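Local coordinates for Mab-21 domain-containing protein (Tribolium castaneum, PDB 7LT2) that senses double-stranded RNA in the cytoplasm and, as a nucleotidyltransferase, makes the cyclic dinucleotide 2',3'-cGAMP from ATP and GTP in innate immunity, at residues 13-18 / 261-266; 317-322 / 335-340; 348-353 / 362-367. All blocks are in the same frame, centred on the assembly; numbering follows the deposited sequence.

Interaction 1: residues 13-18 / 261-266; sequences FISLPE and AVKLIK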
# COMPACT_ATOMS: atom_id res chain seq x y z
N PHE A 13 16.39 -13.74 -7.08
CA PHE A 13 15.13 -13.91 -7.79
C PHE A 13 13.94 -13.21 -7.15
O PHE A 13 12.84 -13.28 -7.71
CB PHE A 13 14.82 -15.41 -7.95
CG PHE A 13 15.72 -16.09 -8.93
CD1 PHE A 13 16.95 -16.57 -8.54
CD2 PHE A 13 15.35 -16.19 -10.26
CE1 PHE A 13 17.80 -17.16 -9.44
CE2 PHE A 13 16.20 -16.79 -11.17
CZ PHE A 13 17.42 -17.27 -10.77
N ILE A 14 14.12 -12.53 -6.02
CA ILE A 14 12.96 -11.97 -5.32
C ILE A 14 13.11 -10.47 -5.11
O ILE A 14 12.26 -9.70 -5.55
CB ILE A 14 12.73 -12.70 -3.99
CG1 ILE A 14 12.39 -14.17 -4.24
CG2 ILE A 14 11.59 -12.03 -3.22
CD1 ILE A 14 11.95 -14.91 -3.00
N SER A 15 14.19 -10.05 -4.46
CA SER A 15 14.30 -8.68 -3.96
C SER A 15 15.12 -7.81 -4.90
O SER A 15 16.25 -8.16 -5.26
CB SER A 15 14.93 -8.65 -2.57
OG SER A 15 14.05 -9.20 -1.60
N LEU A 16 14.57 -6.65 -5.27
CA LEU A 16 15.35 -5.63 -5.95
C LEU A 16 16.50 -5.19 -5.04
O LEU A 16 16.29 -4.99 -3.84
CB LEU A 16 14.47 -4.43 -6.31
CG LEU A 16 15.09 -3.38 -7.24
CD1 LEU A 16 15.20 -3.90 -8.66
CD2 LEU A 16 14.32 -2.07 -7.21
N PRO A 17 17.71 -5.05 -5.57
CA PRO A 17 18.84 -4.60 -4.74
C PRO A 17 18.52 -3.28 -4.05
O PRO A 17 17.90 -2.40 -4.64
CB PRO A 17 19.99 -4.45 -5.74
CG PRO A 17 19.62 -5.33 -6.88
CD PRO A 17 18.12 -5.29 -6.97
N GLU A 18 18.95 -3.16 -2.80
CA GLU A 18 18.51 -2.02 -1.99
C GLU A 18 19.03 -0.70 -2.54
O GLU A 18 18.36 0.33 -2.40
CB GLU A 18 18.94 -2.21 -0.53
CG GLU A 18 18.38 -1.15 0.43
CD GLU A 18 16.85 -1.07 0.43
OE1 GLU A 18 16.18 -2.11 0.20
OE2 GLU A 18 16.31 0.04 0.67
N ALA A 261 11.21 -13.62 4.87
CA ALA A 261 10.24 -14.69 5.05
C ALA A 261 8.90 -14.35 4.39
O ALA A 261 8.27 -15.21 3.77
CB ALA A 261 10.05 -15.00 6.53
N VAL A 262 8.45 -13.10 4.53
CA VAL A 262 7.19 -12.71 3.90
C VAL A 262 7.29 -12.86 2.39
O VAL A 262 6.38 -13.38 1.74
CB VAL A 262 6.81 -11.26 4.27
CG1 VAL A 262 5.57 -10.83 3.48
CG2 VAL A 262 6.54 -11.15 5.75
N LYS A 263 8.40 -12.40 1.81
CA LYS A 263 8.54 -12.41 0.36
C LYS A 263 8.69 -13.83 -0.18
O LYS A 263 8.17 -14.13 -1.26
CB LYS A 263 9.72 -11.52 -0.05
CG LYS A 263 9.39 -10.02 0.09
CD LYS A 263 10.54 -9.14 -0.34
CE LYS A 263 11.56 -8.98 0.79
NZ LYS A 263 12.59 -7.96 0.46
N LEU A 264 9.37 -14.71 0.57
CA LEU A 264 9.44 -16.12 0.16
C LEU A 264 8.05 -16.74 0.11
O LEU A 264 7.73 -17.47 -0.83
CB LEU A 264 10.34 -16.90 1.13
CG LEU A 264 11.83 -16.57 1.10
CD1 LEU A 264 12.52 -17.10 2.35
CD2 LEU A 264 12.48 -17.16 -0.14
N ILE A 265 7.22 -16.45 1.11
CA ILE A 265 5.86 -16.98 1.10
C ILE A 265 5.04 -16.33 -0.01
O ILE A 265 4.26 -17.01 -0.70
CB ILE A 265 5.20 -16.80 2.48
CG1 ILE A 265 5.91 -17.69 3.51
CG2 ILE A 265 3.71 -17.10 2.42
CD1 ILE A 265 5.40 -17.53 4.93
N LYS A 266 5.21 -15.02 -0.23
CA LYS A 266 4.49 -14.37 -1.33
C LYS A 266 4.92 -14.94 -2.68
O LYS A 266 4.10 -15.07 -3.59
CB LYS A 266 4.71 -12.85 -1.30
CG LYS A 266 3.94 -12.13 -0.20
CD LYS A 266 4.29 -10.64 -0.14
CE LYS A 266 3.86 -9.92 -1.40
NZ LYS A 266 3.97 -8.43 -1.29
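K263 reaches out from helix 258-272 and meets the loop 13-18 at S15, where its ammonium donates to the serine hydroxyl, K263 NZ to S15 OG 2.8 Å. In this cGAS-like nucleotidyltransferase the contact ties the loop between helices 5-13 and 18-42 to a helix of the C-terminal, HhH/H2TH-like part of the Mab-21 fold. Beside the hydrogen bond lies apolar packing. I14 sends its two branches to different partners: CG2 rests on the lysine root, 3.7 Å from K263 CB, while CD1 touches L264 CD2, also at 3.7 Å, the two side chains crossing at about a right angle.

One shell out, N10 OD1 hydrogen-bonds S15 OG, so the hydroxyl is gripped from within its own N-terminal region too, the K263 ammonium has a weak second bond to the carbonyl of G62, and backbone bonding between I14 and G66 pins the loop further. K266, which probably binds ATP as in related enzymes, hydrogen-bonds L63 O through NZ. The K263 chain runs straight through CG and then bends at chi3 (-82°), which brings K263 CE to within 3.5 Å of S15 OG.

Interaction 2: residues 317-322 / 335-340; sequences ADQSIP and LAPITL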
# COMPACT_ATOMS: atom_id res chain seq x y z
N ALA A 317 -6.30 -23.10 6.44
CA ALA A 317 -7.10 -24.27 6.79
C ALA A 317 -8.29 -23.89 7.67
O ALA A 317 -9.40 -24.40 7.48
CB ALA A 317 -6.23 -25.31 7.50
N ASP A 318 -8.07 -22.99 8.63
CA ASP A 318 -9.16 -22.49 9.47
C ASP A 318 -10.12 -21.60 8.69
O ASP A 318 -11.21 -21.30 9.20
CB ASP A 318 -8.57 -21.73 10.66
CG ASP A 318 -9.60 -21.43 11.73
OD1 ASP A 318 -10.27 -22.37 12.20
OD2 ASP A 318 -9.73 -20.24 12.11
N GLN A 319 -9.75 -21.20 7.47
CA GLN A 319 -10.59 -20.37 6.60
C GLN A 319 -10.93 -19.03 7.26
O GLN A 319 -12.02 -18.48 7.05
CB GLN A 319 -11.86 -21.13 6.18
CG GLN A 319 -11.52 -22.44 5.47
CD GLN A 319 -12.73 -23.17 4.94
OE1 GLN A 319 -13.87 -22.70 5.04
NE2 GLN A 319 -12.49 -24.34 4.36
N SER A 320 -10.00 -18.48 8.04
CA SER A 320 -10.22 -17.20 8.69
C SER A 320 -8.89 -16.47 8.82
O SER A 320 -7.95 -17.00 9.41
CB SER A 320 -10.87 -17.38 10.06
OG SER A 320 -10.93 -16.15 10.76
N ILE A 321 -8.82 -15.26 8.26
CA ILE A 321 -7.73 -14.34 8.52
C ILE A 321 -8.36 -13.04 9.01
O ILE A 321 -8.77 -12.21 8.19
CB ILE A 321 -6.85 -14.11 7.28
CG1 ILE A 321 -6.27 -15.43 6.78
CG2 ILE A 321 -5.74 -13.11 7.59
CD1 ILE A 321 -5.40 -15.29 5.53
N PRO A 322 -8.50 -12.86 10.32
CA PRO A 322 -9.12 -11.62 10.82
C PRO A 322 -8.31 -10.41 10.41
O PRO A 322 -7.08 -10.40 10.50
CB PRO A 322 -9.13 -11.82 12.34
CG PRO A 322 -9.03 -13.29 12.54
CD PRO A 322 -8.18 -13.80 11.40
N LEU A 335 -14.01 -16.08 0.25
CA LEU A 335 -13.48 -17.16 -0.57
C LEU A 335 -14.17 -18.48 -0.26
O LEU A 335 -14.49 -18.77 0.90
CB LEU A 335 -11.97 -17.30 -0.36
CG LEU A 335 -11.14 -16.11 -0.84
CD1 LEU A 335 -9.67 -16.36 -0.55
CD2 LEU A 335 -11.35 -15.86 -2.33
N ALA A 336 -14.38 -19.29 -1.29
CA ALA A 336 -15.16 -20.51 -1.15
C ALA A 336 -14.38 -21.56 -0.35
O ALA A 336 -13.15 -21.65 -0.47
CB ALA A 336 -15.52 -21.07 -2.52
N PRO A 337 -15.07 -22.34 0.49
CA PRO A 337 -14.37 -23.40 1.25
C PRO A 337 -13.58 -24.37 0.39
O PRO A 337 -12.48 -24.78 0.79
CB PRO A 337 -15.53 -24.11 1.98
CG PRO A 337 -16.58 -23.05 2.12
CD PRO A 337 -16.48 -22.20 0.88
N ILE A 338 -14.10 -24.75 -0.77
CA ILE A 338 -13.37 -25.66 -1.66
C ILE A 338 -12.04 -25.05 -2.08
O ILE A 338 -11.00 -25.72 -2.06
CB ILE A 338 -14.24 -26.02 -2.88
CG1 ILE A 338 -15.39 -26.94 -2.46
CG2 ILE A 338 -13.40 -26.68 -3.97
CD1 ILE A 338 -16.42 -27.15 -3.54
N THR A 339 -12.05 -23.77 -2.45
CA THR A 339 -10.82 -23.08 -2.83
C THR A 339 -9.81 -23.09 -1.68
O THR A 339 -8.63 -23.39 -1.88
CB THR A 339 -11.13 -21.65 -3.25
OG1 THR A 339 -12.09 -21.67 -4.32
CG2 THR A 339 -9.87 -20.92 -3.70
N LEU A 340 -10.26 -22.74 -0.47
CA LEU A 340 -9.34 -22.69 0.66
C LEU A 340 -8.86 -24.08 1.06
O LEU A 340 -7.70 -24.24 1.46
CB LEU A 340 -10.02 -22.00 1.84
CG LEU A 340 -10.41 -20.54 1.58
CD1 LEU A 340 -11.28 -20.01 2.71
CD2 LEU A 340 -9.15 -19.69 1.42
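P337 touches the side-chain amide of Q319, which reaches over from the end of helix 301-318. Helices 301-318 and 337-354 follow one another in the HhH/H2TH-like part of the Mab-21 fold, joined by a connection without regular structure, and this contact brings the end of one against the start of the next. Just ahead of the proline, A336 sits at the N-cap of helix 337-354, and its carbonyl accepts the backbone N of L340, closing the first turn. P337 then lies across the glutamine at about a right angle: its CB is 3.8 Å from Q319 OE1, and its CA is 4.0 Å from Q319 CD. P337 O is 3.6 Å from Q319 NE2, too long for a hydrogen bond.

One turn further on, L340 points toward the glutamine and is the buried member of the contact. Its CD1 touches the aliphatic part of the chain, 3.7 Å from Q319 CG and equally close to Q319 CB, and L340 CB adds a looser approach. Q319 can serve both residues because its chain is extended beyond CG (chi2 -176°): the methylenes lie against the leucine and the amide carries on to the proline.

The glutamine itself is the residue at which helix 301-318 ends, with positive phi (60°) in a Schellman motif. N330 steadies the turn, its ND2 donating to Q319 O and its OD1 accepting from I321 N, while I321 packs down on helix 278-291. Q319 NE2 makes a weak hydrogen bond to N341 OD1, just past L340. Across the two segments, then, the contact rests on van der Waals packing of an amide and its methylenes, and what polar hold the amide has here is weak, so shape rather than strong bonding probably sets its position.

Interaction 3: residues 348-353 / 362-367; sequences GYIIKD and AKHLLT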
# COMPACT_ATOMS: atom_id res chain seq x y z
N GLY A 348 0.24 -27.87 2.50
CA GLY A 348 0.64 -28.99 3.33
C GLY A 348 1.55 -29.96 2.61
O GLY A 348 2.53 -30.44 3.17
N TYR A 349 1.24 -30.26 1.34
CA TYR A 349 2.13 -31.10 0.54
C TYR A 349 3.51 -30.46 0.42
O TYR A 349 4.53 -31.15 0.51
CB TYR A 349 1.54 -31.34 -0.85
CG TYR A 349 2.61 -31.50 -1.91
CD1 TYR A 349 3.30 -32.70 -2.05
CD2 TYR A 349 2.95 -30.45 -2.75
CE1 TYR A 349 4.29 -32.85 -3.01
CE2 TYR A 349 3.94 -30.59 -3.71
CZ TYR A 349 4.61 -31.79 -3.84
OH TYR A 349 5.59 -31.93 -4.79
N ILE A 350 3.55 -29.15 0.19
CA ILE A 350 4.83 -28.46 0.03
C ILE A 350 5.64 -28.54 1.32
O ILE A 350 6.84 -28.83 1.30
CB ILE A 350 4.60 -27.01 -0.42
CG1 ILE A 350 4.01 -26.99 -1.83
CG2 ILE A 350 5.91 -26.21 -0.36
CD1 ILE A 350 3.58 -25.62 -2.31
N ILE A 351 4.99 -28.31 2.46
CA ILE A 351 5.68 -28.39 3.75
C ILE A 351 6.30 -29.77 3.94
O ILE A 351 7.45 -29.90 4.36
CB ILE A 351 4.72 -28.03 4.89
CG1 ILE A 351 4.27 -26.58 4.76
CG2 ILE A 351 5.40 -28.25 6.24
CD1 ILE A 351 3.19 -26.18 5.73
N LYS A 352 5.54 -30.83 3.62
CA LYS A 352 6.08 -32.18 3.76
C LYS A 352 7.27 -32.39 2.83
O LYS A 352 8.22 -33.11 3.17
CB LYS A 352 5.00 -33.22 3.46
CG LYS A 352 3.81 -33.17 4.41
CD LYS A 352 4.24 -33.43 5.84
CE LYS A 352 4.01 -34.88 6.23
NZ LYS A 352 2.55 -35.20 6.30
N ASP A 353 7.24 -31.77 1.65
CA ASP A 353 8.28 -31.99 0.66
C ASP A 353 9.57 -31.25 0.98
O ASP A 353 10.64 -31.67 0.54
CB ASP A 353 7.76 -31.58 -0.73
CG ASP A 353 8.60 -32.14 -1.85
OD1 ASP A 353 8.68 -33.38 -1.96
OD2 ASP A 353 9.17 -31.34 -2.62
N ALA A 362 13.57 -24.29 -3.53
CA ALA A 362 13.66 -23.56 -4.79
C ALA A 362 12.80 -24.19 -5.88
O ALA A 362 12.31 -23.49 -6.77
CB ALA A 362 15.11 -23.47 -5.25
N LYS A 363 12.62 -25.51 -5.82
CA LYS A 363 11.80 -26.18 -6.82
C LYS A 363 10.34 -25.76 -6.71
O LYS A 363 9.62 -25.74 -7.72
CB LYS A 363 11.92 -27.70 -6.67
CG LYS A 363 13.35 -28.21 -6.77
CD LYS A 363 13.42 -29.69 -6.43
CE LYS A 363 14.85 -30.19 -6.44
NZ LYS A 363 14.94 -31.64 -6.09
N HIS A 364 9.87 -25.42 -5.51
CA HIS A 364 8.50 -24.97 -5.32
C HIS A 364 8.35 -23.47 -5.49
O HIS A 364 7.28 -23.00 -5.91
CB HIS A 364 7.99 -25.36 -3.93
CG HIS A 364 7.86 -26.84 -3.73
ND1 HIS A 364 6.76 -27.55 -4.15
CD2 HIS A 364 8.69 -27.73 -3.14
CE1 HIS A 364 6.92 -28.83 -3.84
NE2 HIS A 364 8.08 -28.96 -3.22
N LEU A 365 9.38 -22.69 -5.16
CA LEU A 365 9.26 -21.24 -5.22
C LEU A 365 9.41 -20.70 -6.64
O LEU A 365 8.75 -19.72 -6.99
CB LEU A 365 10.31 -20.59 -4.31
CG LEU A 365 9.92 -20.33 -2.85
CD1 LEU A 365 9.32 -21.57 -2.19
CD2 LEU A 365 11.14 -19.86 -2.07
N LEU A 366 10.25 -21.33 -7.45
CA LEU A 366 10.59 -20.82 -8.77
C LEU A 366 9.81 -21.53 -9.86
O LEU A 366 9.52 -22.72 -9.77
CB LEU A 366 12.10 -20.97 -9.02
CG LEU A 366 13.01 -20.31 -7.99
CD1 LEU A 366 14.47 -20.47 -8.36
CD2 LEU A 366 12.65 -18.83 -7.82
N THR A 367 9.47 -20.78 -10.91
CA THR A 367 9.01 -21.40 -12.13
C THR A 367 10.13 -22.26 -12.70
O THR A 367 11.30 -22.13 -12.33
CB THR A 367 8.59 -20.34 -13.15
OG1 THR A 367 9.74 -19.60 -13.58
CG2 THR A 367 7.58 -19.37 -12.54
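The imidazole of H364 packs against D353, I350 and Y349 of helix 337-354, and each of the three meets a different part of the ring. D353 takes the NE2 edge. H364 NE2 donates to D353 OD2 over 2.7 Å, nearly straight at 168°, with the acceptor close to the ring plane. The carboxylate is turned steeply against the imidazole, its plane 80° from that of the ring, and OD2 is approached on its anti side, somewhat out of the carboxylate plane. CG of D353 lies anti to the backbone N (chi1 -163°), which swings the acid across to the histidine.

I350 comes over one face. Its CG2 makes a CH-pi contact, 4.1 Å from the centroid of the H364 ring, while CG1 runs past the rim 3.6 Å from H364 ND1. The histidine and isoleucine side chains slide past each other in opposite directions, one leaving each helix. The two helices form a roughly antiparallel helical hairpin, 337-354 turning back through a short connection into 361-365, and the histidine bridges them. N360 in that connection donates to the carbonyl of D353 and accepts from K363 NZ, helping to fix the turn.

Y349 closes the outer side, its ring oblique to the imidazole, with CE2 and OH both 3.5 Å from H364 CE1. Y349 CE2 lies at the rim of the imidazole, near its plane, while I350 CG2 lies over a face. Behind the isoleucine lies L268 of helix 258-272, which carries the contact inward. Because the carboxylate of D353 faces NE2, its negative charge would be expected to favour a proton there and to raise the histidine's basicity, while ND1 lies against the aliphatic CG1 of I350.

Overall arrangement
Interactions 1 and 3 meet directly: L264 packs on L365, CD2 to CD2 at 3.6 Å, and F13 lies against L366, so the N-terminal loop, helix 258-272 and helix 361-365 form one continuous patch. Interactions 2 and 3 share helix 337-354, the former at its start and the latter near its end, with centres about 21 Å apart and no touch. Interaction 1 lies deepest, its centre about 16 Å from the centre of the chain, against about 23 Å and 28 Å for the centres of interactions 2 and 3. It buries two apolar residues beside its hydrogen bond; the outer two each pair one buried residue with an exposed one, and only interaction 2 lacks a hydrogen bond between its segments.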